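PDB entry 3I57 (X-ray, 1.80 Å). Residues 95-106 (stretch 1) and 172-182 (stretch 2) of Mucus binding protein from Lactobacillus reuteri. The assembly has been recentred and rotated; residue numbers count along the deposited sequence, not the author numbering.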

# COMPACT_ATOMS: atom_id res chain seq x y z
N THR A 95 3.38 15.66 0.12
CA THR A 95 3.35 17.11 0.28
C THR A 95 4.14 17.74 -0.88
O THR A 95 5.28 17.34 -1.16
N LEU A 96 3.51 18.67 -1.59
CA LEU A 96 4.16 19.37 -2.68
C LEU A 96 4.43 20.82 -2.28
O LEU A 96 3.69 21.39 -1.47
N THR A 97 5.45 21.42 -2.89
CA THR A 97 5.85 22.77 -2.53
C THR A 97 5.80 23.70 -3.74
O THR A 97 6.32 23.38 -4.82
N GLU A 98 5.16 24.85 -3.57
CA GLU A 98 5.15 25.87 -4.60
C GLU A 98 6.29 26.84 -4.27
O GLU A 98 6.44 27.22 -3.11
N THR A 99 7.10 27.22 -5.26
CA THR A 99 8.21 28.16 -5.04
C THR A 99 8.04 29.34 -5.98
O THR A 99 7.90 29.15 -7.20
N VAL A 100 8.06 30.54 -5.41
CA VAL A 100 8.00 31.77 -6.19
C VAL A 100 9.28 32.55 -6.02
O VAL A 100 9.68 32.91 -4.90
N HIS A 101 9.94 32.78 -7.14
CA HIS A 101 11.13 33.61 -7.21
C HIS A 101 10.73 35.05 -7.51
O HIS A 101 9.69 35.32 -8.14
N TYR A 102 11.60 35.99 -7.10
CA TYR A 102 11.34 37.43 -7.32
C TYR A 102 12.59 38.03 -7.93
O TYR A 102 13.66 38.00 -7.32
N LYS A 103 12.44 38.54 -9.15
CA LYS A 103 13.59 38.97 -9.95
C LYS A 103 13.34 40.28 -10.68
O LYS A 103 12.20 40.65 -10.93
N TYR A 104 14.41 40.96 -11.06
CA TYR A 104 14.28 42.09 -11.95
C TYR A 104 14.35 41.52 -13.37
O TYR A 104 14.52 40.33 -13.53
N ALA A 105 14.23 42.35 -14.42
CA ALA A 105 14.21 41.83 -15.80
C ALA A 105 15.44 41.05 -16.27
O ALA A 105 15.34 40.21 -17.15
N ASN A 106 16.61 41.32 -15.70
CA ASN A 106 17.81 40.65 -16.18
C ASN A 106 18.08 39.35 -15.44
O ASN A 106 19.13 38.70 -15.64
N GLU A 172 4.23 15.41 -9.28
CA GLU A 172 5.30 14.92 -8.41
C GLU A 172 6.01 16.10 -7.73
O GLU A 172 6.65 15.93 -6.71
N GLN A 173 5.90 17.30 -8.30
CA GLN A 173 6.41 18.48 -7.59
C GLN A 173 5.45 19.62 -7.81
O GLN A 173 4.71 19.61 -8.80
N GLY A 174 5.45 20.56 -6.87
CA GLY A 174 4.63 21.77 -7.00
C GLY A 174 5.24 22.72 -8.01
O GLY A 174 6.31 22.44 -8.56
N PRO A 175 4.57 23.84 -8.30
CA PRO A 175 5.06 24.72 -9.37
C PRO A 175 6.20 25.59 -8.90
O PRO A 175 6.25 25.94 -7.72
N THR A 176 7.06 26.01 -9.82
CA THR A 176 8.09 26.98 -9.48
C THR A 176 7.98 28.07 -10.53
O THR A 176 7.97 27.76 -11.74
N LEU A 177 7.85 29.33 -10.11
CA LEU A 177 7.55 30.39 -11.06
C LEU A 177 8.23 31.65 -10.63
O LEU A 177 8.69 31.72 -9.52
N THR A 178 8.33 32.62 -11.53
CA THR A 178 9.03 33.85 -11.24
C THR A 178 8.12 35.05 -11.45
O THR A 178 7.49 35.18 -12.48
N VAL A 179 8.07 35.90 -10.44
CA VAL A 179 7.45 37.22 -10.48
C VAL A 179 8.59 38.20 -10.86
O VAL A 179 9.69 38.10 -10.31
N ILE A 180 8.33 39.09 -11.82
CA ILE A 180 9.35 40.03 -12.36
C ILE A 180 8.96 41.44 -11.94
O ILE A 180 7.78 41.81 -12.03
N TYR A 181 9.94 42.23 -11.47
CA TYR A 181 9.69 43.60 -11.02
C TYR A 181 10.16 44.58 -12.08
O TYR A 181 11.30 44.51 -12.54
N THR A 182 9.25 45.47 -12.46
CA THR A 182 9.51 46.44 -13.51
C THR A 182 9.50 47.84 -12.91
O THR A 182 8.68 48.17 -12.06

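Two neighbouring parallel β-strands pair edge to edge here, so backbone hydrogen bonds set the register and the side chains pack as matched rows on the two faces of the sheet. The ladder alternates: His101 N donates to Leu177 O at 2.9 Å and Val179 N to His101 O at 2.9 Å, so Thr99, His101 and Lys103 each spend both their N and O on the second stretch. This places Thr99 beside Thr176, His101 beside Thr178 and Lys103 beside Ile180 on one face, with Val100 beside Leu177 and Tyr102 beside Val179 on the other.

The Val100 face is greasy. Val100 (t) sets CG1 3.7 Å from Val179 CG2 and 4.0 Å from Leu177 CD1; Leu177 is p at chi1, with chi2 between wells at 98°. Tyr102 (m) rests CD1 3.6 Å from Val179 CB, while its CB lies 3.9 Å from CE1 of Tyr181 (m), near the edge of that ring.

The opposite face is more polar and runs on one rotamer: Thr99, His101, Lys103, Thr176, Thr178 and Ile180 are all m at chi1. Contacts here also run diagonally, His101 NE2 lying 3.4 Å from Thr176 CG2 and the extended Lys103 bringing CD 3.6 Å from Thr178 CG2. Thr178 OG1 sits at the edge of the His101 ring.

Where the ladder begins, water takes over. Water 1 hydrogen-bonds Thr99 OG1 and Thr176 OG1, both at 2.8 Å, and donates to Thr97 O; water 2 accepts from Thr97 N at 2.9 Å and Gly174 N at 2.8 Å. Gly174 fits closely: its CA is 3.2 Å from Thr97 O, and a CB would clash with that oxygen. Beside it, Leu96 (m, t) points toward the second stretch, CD2 3.5 Å from Glu172 O.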

# COMPACT_ATOMS: atom_id res chain seq x y z
CB THR A 95 3.91 17.51 1.65
OG1 THR A 95 3.07 16.95 2.68
CG2 THR A 95 3.98 19.04 1.82
CB LEU A 96 3.30 19.38 -3.94
CG LEU A 96 2.82 18.04 -4.50
CD1 LEU A 96 2.12 18.29 -5.84
CD2 LEU A 96 4.01 17.12 -4.70
CB THR A 97 7.30 22.78 -1.96
OG1 THR A 97 7.34 22.01 -0.77
CG2 THR A 97 7.77 24.21 -1.64
CB GLU A 98 3.81 26.60 -4.62
CG GLU A 98 3.93 27.97 -5.30
CD GLU A 98 2.62 28.75 -5.25
OE1 GLU A 98 2.08 28.88 -4.13
OE2 GLU A 98 2.18 29.23 -6.33
CB THR A 99 9.57 27.51 -5.37
OG1 THR A 99 9.74 26.38 -4.53
CG2 THR A 99 10.72 28.48 -5.10
CB VAL A 100 6.83 32.64 -5.76
CG1 VAL A 100 6.79 33.93 -6.65
CG2 VAL A 100 5.51 31.85 -5.82
CB HIS A 101 12.06 33.12 -8.34
CG HIS A 101 12.50 31.70 -8.20
ND1 HIS A 101 13.13 31.21 -7.07
CD2 HIS A 101 12.46 30.67 -9.08
CE1 HIS A 101 13.44 29.94 -7.26
NE2 HIS A 101 13.03 29.58 -8.47
CB TYR A 102 10.97 38.16 -6.02
CG TYR A 102 9.74 37.59 -5.35
CD1 TYR A 102 8.47 37.77 -5.89
CD2 TYR A 102 9.88 36.80 -4.21
CE1 TYR A 102 7.35 37.20 -5.29
CE2 TYR A 102 8.79 36.22 -3.60
CZ TYR A 102 7.53 36.43 -4.13
OH TYR A 102 6.46 35.81 -3.49
CB LYS A 103 13.93 37.90 -11.00
CG LYS A 103 14.34 36.52 -10.40
CD LYS A 103 14.60 35.46 -11.48
CE LYS A 103 15.07 34.12 -10.89
NZ LYS A 103 15.59 33.19 -11.96
CB TYR A 104 15.38 43.13 -11.64
CG TYR A 104 15.26 43.76 -10.27
CD1 TYR A 104 14.30 44.71 -10.02
CD2 TYR A 104 16.12 43.40 -9.22
CE1 TYR A 104 14.18 45.29 -8.79
CE2 TYR A 104 16.01 43.97 -7.98
CZ TYR A 104 15.04 44.94 -7.77
OH TYR A 104 14.88 45.53 -6.55
CB ALA A 105 13.88 42.92 -16.79
CB ASN A 106 19.01 41.56 -16.07
CG ASN A 106 19.34 41.90 -14.64
OD1 ASN A 106 18.58 41.61 -13.72
ND2 ASN A 106 20.49 42.55 -14.45
CB GLU A 172 6.28 14.07 -9.19
CG GLU A 172 7.30 13.33 -8.30
CD GLU A 172 6.65 12.32 -7.35
OE1 GLU A 172 5.44 11.99 -7.52
OE2 GLU A 172 7.36 11.83 -6.43
CB GLN A 173 7.79 18.87 -8.11
CG GLN A 173 7.78 19.26 -9.59
CD GLN A 173 9.16 19.17 -10.21
OE1 GLN A 173 9.73 18.08 -10.30
NE2 GLN A 173 9.72 20.32 -10.63
CB PRO A 175 3.85 25.61 -9.66
CG PRO A 175 3.15 25.73 -8.33
CD PRO A 175 3.31 24.33 -7.71
CB THR A 176 9.50 26.36 -9.53
OG1 THR A 176 9.63 25.39 -8.47
CG2 THR A 176 10.54 27.44 -9.33
CB LEU A 177 6.03 30.60 -11.18
CG LEU A 177 5.29 31.07 -9.94
CD1 LEU A 177 5.05 32.58 -9.96
CD2 LEU A 177 3.94 30.34 -9.79
CB THR A 178 10.25 34.03 -12.16
OG1 THR A 178 11.13 32.91 -12.00
CG2 THR A 178 11.01 35.32 -11.78
CB VAL A 179 6.84 37.52 -9.10
CG1 VAL A 179 6.49 39.01 -8.94
CG2 VAL A 179 5.56 36.66 -8.89
CB ILE A 180 9.37 39.99 -13.91
CG1 ILE A 180 9.92 38.67 -14.41
CG2 ILE A 180 10.22 41.15 -14.47
CD1 ILE A 180 9.86 38.51 -15.89
CB TYR A 181 10.40 43.91 -9.68
CG TYR A 181 9.69 43.33 -8.50
CD1 TYR A 181 9.88 41.99 -8.14
CD2 TYR A 181 8.79 44.08 -7.77
CE1 TYR A 181 9.20 41.44 -7.08
CE2 TYR A 181 8.12 43.55 -6.69
CZ TYR A 181 8.32 42.21 -6.36
OH TYR A 181 7.63 41.70 -5.30
CB THR A 182 8.45 46.33 -14.62
OG1 THR A 182 8.58 45.06 -15.28
CG2 THR A 182 8.62 47.43 -15.65
O HOH W 1 8.61 24.34 -6.07
O HOH W 2 7.29 20.13 -4.75